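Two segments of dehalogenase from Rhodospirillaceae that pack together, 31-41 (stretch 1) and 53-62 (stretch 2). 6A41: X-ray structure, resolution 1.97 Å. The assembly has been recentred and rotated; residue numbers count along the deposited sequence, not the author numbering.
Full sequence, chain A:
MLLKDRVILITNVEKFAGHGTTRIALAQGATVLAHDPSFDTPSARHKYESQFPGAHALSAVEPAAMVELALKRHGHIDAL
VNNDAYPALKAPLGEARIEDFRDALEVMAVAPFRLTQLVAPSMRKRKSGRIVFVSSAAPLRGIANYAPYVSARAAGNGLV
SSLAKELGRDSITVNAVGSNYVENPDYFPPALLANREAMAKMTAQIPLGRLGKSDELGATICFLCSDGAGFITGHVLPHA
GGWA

Stretch 1 (31-41) TVLAHDPSFDT
Stretch 2 (53-62) PGAHALSAVE

How do the two backbones lie against each other? They run side by side as parallel strands, Leu-33 paired with His-56 and Ala-34 with Ala-57, each pair with CA atoms 4.9 Å apart. Both chains are extended: phi/psi is -112/132 at Leu-33, -128/133 at Ala-34, -110/122 at His-56 and -86/121 at Ala-57. The hydrogen bonds zigzag as parallel pairing requires. His-56 N donates to Val-32 O (2.8 Å), Ala-34 N to His-56 O (2.8 Å), and Leu-58 N to Ala-34 O (2.9 Å, nearly straight at 176°). Just before the pairing, Gly-54 takes phi/psi 102/-23, where a CB would jam against the preceding carbonyl O. A water donates to both Val-32 O (2.8 Å) and Gly-54 O (2.9 Å), joining two acceptors that could not bond each other directly.

Which side chains share each face of the sheet? Leu-33 and His-56 point to one face, where Leu-33 CD2 reaches within 3.9 Å of His-56 CB. Leu-33 has chi1 m and chi2 t; His-56 has chi1 t and chi2 78°. Leu-58 (chi1 m, chi2 t) adds an apolar contact, its CD1 lying 4.3 Å from Leu-33 CB. Ala-34 and Ala-57 point to the other face. Alongside the pairing, Val-32 CB, with chi1 t, meets Ala-55 CB at 4.1 Å.

What covers the small Ala-57? After the strand, stretch 1 turns, with Phe-39 N bonded to Asp-36 O (2.9 Å) and Thr-41 N to Ser-38 O (3.0 Å). Asp-36 OD2 steadies this bend by accepting from Ser-38 N (2.9 Å) and Ser-38 OG (2.7 Å). Phe-39 points toward stretch 2 with chi1 m and chi2 -6°, laying one ring face over the Ala-57 methyl: the CB bump sits 3.9 Å from the ring centroid and 23° off the normal, a CH-pi contact. Leu-58 O approaches the ring edge near its plane and lies 3.1 Å from Phe-39 CB.

Where does Val-61 fit? It points toward the hollow of the turn with chi1 m, and its CG1 methyl is the plug, 3.4 Å from both Asp-36 O and Asp-40 N and 3.8 Å from Pro-37 O. Asp-40 CB adds side-chain contact at 4.0 Å from the same CG1. Val-61 has the largest area covered by the opposing stretch, 90 Å² of the 634 Å² buried by both together. Nearby, Ser-59 CA makes a CA-H...O contact with Phe-39 O at 3.4 Å.

How is the stretch beyond the strands tied together? His-35, with chi1 156° and chi2 -91°, brings the edge of its ring to Val-61 O, and NE2 donates a weak hydrogen bond to it (3.3 Å, 125°). A water reinforces the link, 2.8 Å from His-35 NE2 and donating to Val-61 O at 2.8 Å. Another water accepts from Asp-36 N at 3.1 Å and lies 2.8 Å from both Leu-58 O and Ala-60 O, filling the gap between Asp-36 and the Leu-58 to Ala-60 backbone.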

ATOM      1  N   THR A  31     -27.347  -8.261  19.227  1.00 13.15           N
ATOM      2  CA  THR A  31     -28.328  -7.225  19.635  1.00 13.57           C
ATOM      3  C   THR A  31     -27.928  -5.931  18.869  1.00 12.74           C
ATOM      4  O   THR A  31     -26.877  -5.362  19.114  1.00 13.51           O
ATOM      5  CB  THR A  31     -28.222  -6.983  21.140  1.00 15.04           C
ATOM      6  OG1 THR A  31     -28.438  -8.224  21.789  1.00 17.03           O
ATOM      7  CG2 THR A  31     -29.187  -5.894  21.679  1.00 16.00           C
ATOM      8  N   VAL A  32     -28.798  -5.452  18.025  1.00 11.50           N
ATOM      9  CA  VAL A  32     -28.519  -4.333  17.207  1.00 11.26           C
ATOM     10  C   VAL A  32     -29.287  -3.116  17.734  1.00 10.88           C
ATOM     11  O   VAL A  32     -30.506  -3.161  17.928  1.00 11.02           O
ATOM     12  CB  VAL A  32     -28.915  -4.627  15.744  1.00 11.86           C
ATOM     13  CG1 VAL A  32     -28.759  -3.383  14.903  1.00 11.83           C
ATOM     14  CG2 VAL A  32     -28.080  -5.806  15.206  1.00 12.10           C
ATOM     15  N   LEU A  33     -28.553  -2.036  17.923  1.00 10.91           N
ATOM     16  CA  LEU A  33     -29.019  -0.719  18.206  1.00 11.16           C
ATOM     17  C   LEU A  33     -28.717   0.179  17.008  1.00 11.04           C
ATOM     18  O   LEU A  33     -27.593   0.147  16.477  1.00 10.55           O
ATOM     19  CB  LEU A  33     -28.251  -0.145  19.373  1.00 11.85           C
ATOM     20  CG  LEU A  33     -28.231  -0.958  20.642  1.00 12.62           C
ATOM     21  CD1 LEU A  33     -27.506  -0.230  21.716  1.00 13.60           C
ATOM     22  CD2 LEU A  33     -29.649  -1.450  21.027  1.00 14.10           C
ATOM     23  N   ALA A  34     -29.675   0.941  16.572  1.00 10.60           N
ATOM     24  CA  ALA A  34     -29.524   1.690  15.333  1.00 10.70           C
ATOM     25  C   ALA A  34     -29.849   3.134  15.580  1.00 11.34           C
ATOM     26  O   ALA A  34     -30.922   3.433  16.122  1.00 10.99           O
ATOM     27  CB  ALA A  34     -30.437   1.138  14.234  1.00 10.75           C
ATOM     28  N   HIS A  35     -28.986   3.988  15.081  1.00 11.08           N
ATOM     29  CA  HIS A  35     -29.196   5.437  14.952  1.00 11.46           C
ATOM     30  C   HIS A  35     -29.576   5.801  13.506  1.00 11.79           C
ATOM     31  O   HIS A  35     -29.124   5.166  12.552  1.00 11.33           O
ATOM     32  CB  HIS A  35     -27.930   6.184  15.349  1.00 12.14           C
ATOM     33  CG  HIS A  35     -27.818   7.546  14.735  1.00 13.17           C
ATOM     34  ND1 HIS A  35     -27.180   7.735  13.535  1.00 12.30           N
ATOM     35  CD2 HIS A  35     -28.275   8.774  15.129  1.00 13.55           C
ATOM     36  CE1 HIS A  35     -27.293   9.015  13.184  1.00 13.23           C
ATOM     37  NE2 HIS A  35     -27.948   9.672  14.126  1.00 13.51           N
ATOM     38  N   ASP A  36     -30.422   6.806  13.362  1.00 11.29           N
ATOM     39  CA  ASP A  36     -30.622   7.437  12.086  1.00 11.96           C
ATOM     40  C   ASP A  36     -31.192   8.852  12.345  1.00 12.76           C
ATOM     41  O   ASP A  36     -32.034   9.011  13.211  1.00 11.38           O
ATOM     42  CB  ASP A  36     -31.536   6.597  11.144  1.00 11.25           C
ATOM     43  CG  ASP A  36     -31.532   7.115   9.695  1.00 13.10           C
ATOM     44  OD1 ASP A  36     -30.548   6.737   8.946  1.00 11.40           O
ATOM     45  OD2 ASP A  36     -32.492   7.936   9.329  1.00 13.21           O
ATOM     46  N   PRO A  37     -30.836   9.836  11.499  1.00 14.11           N
ATOM     47  CA  PRO A  37     -31.501  11.126  11.643  1.00 14.91           C
ATOM     48  C   PRO A  37     -32.982  11.084  11.531  1.00 15.64           C
ATOM     49  O   PRO A  37     -33.631  11.975  12.010  1.00 18.18           O
ATOM     50  CB  PRO A  37     -30.999  11.944  10.440  1.00 15.37           C
ATOM     51  CG  PRO A  37     -29.730  11.315  10.157  1.00 15.23           C
ATOM     52  CD  PRO A  37     -29.851   9.863  10.416  1.00 14.53           C
ATOM     53  N   SER A  38     -33.552  10.099  10.901  1.00 15.24           N
ATOM     54  CA  SER A  38     -35.003   9.997  10.806  1.00 15.14           C
ATOM     55  C   SER A  38     -35.679   9.430  12.027  1.00 15.35           C
ATOM     56  O   SER A  38     -36.849   9.586  12.167  1.00 15.78           O
ATOM     57  CB  SER A  38     -35.418   9.181   9.620  1.00 15.06           C
ATOM     58  OG  SER A  38     -35.190   7.807   9.728  1.00 14.29           O
ATOM     59  N   PHE A  39     -34.925   8.801  12.919  1.00 14.03           N
ATOM     60  CA  PHE A  39     -35.447   8.126  14.071  1.00 13.32           C
ATOM     61  C   PHE A  39     -35.978   9.041  15.231  1.00 13.70           C
ATOM     62  O   PHE A  39     -36.435   8.499  16.239  1.00 13.68           O
ATOM     63  CB  PHE A  39     -34.467   7.074  14.610  1.00 12.16           C
ATOM     64  CG  PHE A  39     -34.251   5.889  13.709  1.00 12.24           C
ATOM     65  CD1 PHE A  39     -34.980   5.689  12.540  1.00 12.70           C
ATOM     66  CD2 PHE A  39     -33.314   4.962  14.012  1.00 11.80           C
ATOM     67  CE1 PHE A  39     -34.814   4.600  11.759  1.00 12.11           C
ATOM     68  CE2 PHE A  39     -33.110   3.889  13.176  1.00 11.94           C
ATOM     69  CZ  PHE A  39     -33.882   3.680  12.097  1.00 11.97           C
ATOM     70  N   ASP A  40     -35.934  10.362  15.115  1.00 14.19           N
ATOM     71  CA  ASP A  40     -36.803  11.200  15.982  1.00 16.56           C
ATOM     72  C   ASP A  40     -38.276  11.001  15.653  1.00 15.60           C
ATOM     73  O   ASP A  40     -39.131  11.380  16.452  1.00 16.48           O
ATOM     74  CB  ASP A  40     -36.392  12.689  16.018  1.00 18.26           C
ATOM     75  CG  ASP A  40     -36.331  13.330  14.667  1.00 21.28           C
ATOM     76  OD1 ASP A  40     -36.558  12.664  13.598  1.00 23.34           O
ATOM     77  OD2 ASP A  40     -35.968  14.546  14.707  1.00 23.59           O
ATOM     78  N   THR A  41     -38.568  10.393  14.515  1.00 15.45           N
ATOM     79  CA  THR A  41     -39.931  10.130  14.119  1.00 15.75           C
ATOM     80  C   THR A  41     -40.387   8.682  14.413  1.00 14.88           C
ATOM     81  O   THR A  41     -39.819   7.763  13.896  1.00 13.18           O
ATOM     82  CB  THR A  41     -40.081  10.431  12.683  1.00 16.29           C
ATOM     83  OG1 THR A  41     -39.613  11.762  12.478  1.00 17.47           O
ATOM     84  CG2 THR A  41     -41.445  10.254  12.209  1.00 17.51           C
ATOM     85  N   PRO A  53     -36.850  -7.248  12.914  1.00 15.16           N
ATOM     86  CA  PRO A  53     -37.303  -7.552  14.245  1.00 16.53           C
ATOM     87  C   PRO A  53     -36.130  -8.036  15.090  1.00 17.32           C
ATOM     88  O   PRO A  53     -35.371  -8.888  14.629  1.00 15.86           O
ATOM     89  CB  PRO A  53     -38.265  -8.753  14.026  1.00 17.81           C
ATOM     90  CG  PRO A  53     -38.764  -8.536  12.633  1.00 17.41           C
ATOM     91  CD  PRO A  53     -37.593  -8.053  11.906  1.00 16.53           C
ATOM     92  N   GLY A  54     -36.050  -7.463  16.295  1.00 16.06           N
ATOM     93  CA  GLY A  54     -34.980  -7.655  17.227  1.00 16.96           C
ATOM     94  C   GLY A  54     -34.051  -6.486  17.196  1.00 16.79           C
ATOM     95  O   GLY A  54     -33.342  -6.358  18.105  1.00 19.73           O
ATOM     96  N   ALA A  55     -33.960  -5.670  16.130  1.00 15.17           N
ATOM     97  CA  ALA A  55     -33.152  -4.438  16.116  1.00 14.38           C
ATOM     98  C   ALA A  55     -33.931  -3.324  16.846  1.00 15.12           C
ATOM     99  O   ALA A  55     -35.127  -3.282  16.724  1.00 14.84           O
ATOM    100  CB  ALA A  55     -32.854  -3.970  14.724  1.00 13.97           C
ATOM    101  N   HIS A  56     -33.235  -2.459  17.571  1.00 14.20           N
ATOM    102  CA  HIS A  56     -33.855  -1.331  18.321  1.00 14.14           C
ATOM    103  C   HIS A  56     -33.480   0.017  17.641  1.00 13.26           C
ATOM    104  O   HIS A  56     -32.276   0.430  17.579  1.00 11.50           O
ATOM    105  CB  HIS A  56     -33.350  -1.319  19.740  1.00 15.02           C
ATOM    106  CG  HIS A  56     -33.912  -0.182  20.572  1.00 17.12           C
ATOM    107  ND1 HIS A  56     -35.193  -0.201  21.103  1.00 19.29           N
ATOM    108  CD2 HIS A  56     -33.359   0.983  20.992  1.00 18.96           C
ATOM    109  CE1 HIS A  56     -35.429   0.955  21.730  1.00 20.42           C
ATOM    110  NE2 HIS A  56     -34.307   1.665  21.731  1.00 19.08           N
ATOM    111  N   ALA A  57     -34.472   0.769  17.235  1.00 12.50           N
ATOM    112  CA  ALA A  57     -34.259   2.116  16.677  1.00 12.20           C
ATOM    113  C   ALA A  57     -34.189   3.125  17.852  1.00 12.92           C
ATOM    114  O   ALA A  57     -35.149   3.245  18.641  1.00 12.42           O
ATOM    115  CB  ALA A  57     -35.385   2.434  15.708  1.00 12.39           C
ATOM    116  N   LEU A  58     -33.085   3.854  17.981  1.00 12.67           N
ATOM    117  CA  LEU A  58     -32.913   4.809  19.072  1.00 13.80           C
ATOM    118  C   LEU A  58     -33.601   6.117  18.711  1.00 13.96           C
ATOM    119  O   LEU A  58     -33.516   6.618  17.540  1.00 14.14           O
ATOM    120  CB  LEU A  58     -31.421   5.093  19.228  1.00 13.98           C
ATOM    121  CG  LEU A  58     -30.676   3.850  19.728  1.00 14.43           C
ATOM    122  CD1 LEU A  58     -29.172   4.029  19.416  1.00 15.08           C
ATOM    123  CD2 LEU A  58     -30.820   3.741  21.225  1.00 15.17           C
ATOM    124  N   SER A  59     -34.309   6.678  19.665  1.00 13.94           N
ATOM    125  CA  SER A  59     -35.140   7.841  19.354  1.00 15.59           C
ATOM    126  C   SER A  59     -34.319   9.157  19.471  1.00 17.26           C
ATOM    127  O   SER A  59     -34.727  10.178  18.967  1.00 17.38           O
ATOM    128  CB  SER A  59     -36.396   7.856  20.260  1.00 17.27           C
ATOM    129  OG  SER A  59     -35.935   7.861  21.576  1.00 17.28           O
ATOM    130  N   ALA A  60     -33.109   9.108  20.009  1.00 17.62           N
ATOM    131  CA  ALA A  60     -32.228  10.323  20.040  1.00 17.94           C
ATOM    132  C   ALA A  60     -31.371  10.327  18.829  1.00 18.79           C
ATOM    133  O   ALA A  60     -30.879   9.255  18.398  1.00 17.97           O
ATOM    134  CB  ALA A  60     -31.385  10.377  21.300  1.00 18.96           C
ATOM    135  N   VAL A  61     -31.259  11.512  18.230  1.00 18.20           N
ATOM    136  CA  VAL A  61     -30.573  11.639  16.938  1.00 20.61           C
ATOM    137  C   VAL A  61     -29.293  12.405  17.020  1.00 21.33           C
ATOM    138  O   VAL A  61     -28.430  12.143  16.195  1.00 23.70           O
ATOM    139  CB  VAL A  61     -31.442  12.244  15.816  1.00 21.82           C
ATOM    140  CG1 VAL A  61     -32.662  11.316  15.614  1.00 22.73           C
ATOM    141  CG2 VAL A  61     -31.842  13.686  16.089  1.00 25.06           C
ATOM    142  N   GLU A  62     -29.124  13.293  18.004  1.00 21.61           N
ATOM    143  CA  GLU A  62     -27.861  14.010  18.179  1.00 23.03           C
ATOM    144  C   GLU A  62     -26.819  13.145  18.889  1.00 20.90           C
ATOM    145  O   GLU A  62     -27.152  12.306  19.754  1.00 19.43           O
ATOM    146  CB  GLU A  62     -28.085  15.295  18.890  1.00 27.12           C
ATOM    147  CG  GLU A  62     -29.029  16.249  18.103  1.00 31.56           C
ATOM    148  CD  GLU A  62     -28.593  16.442  16.620  1.00 37.83           C
ATOM    149  OE1 GLU A  62     -27.370  16.537  16.333  1.00 45.01           O
ATOM    150  OE2 GLU A  62     -29.465  16.449  15.688  1.00 43.98           O
TER
HETATM  151  O   HOH W   1     -31.843  -4.629  19.875  1.00 22.85           O
HETATM  152  O   HOH W   2     -28.163  12.372  13.432  1.00 24.64           O
HETATM  153  O   HOH W   3     -31.260   7.559  16.267  1.00 10.96           O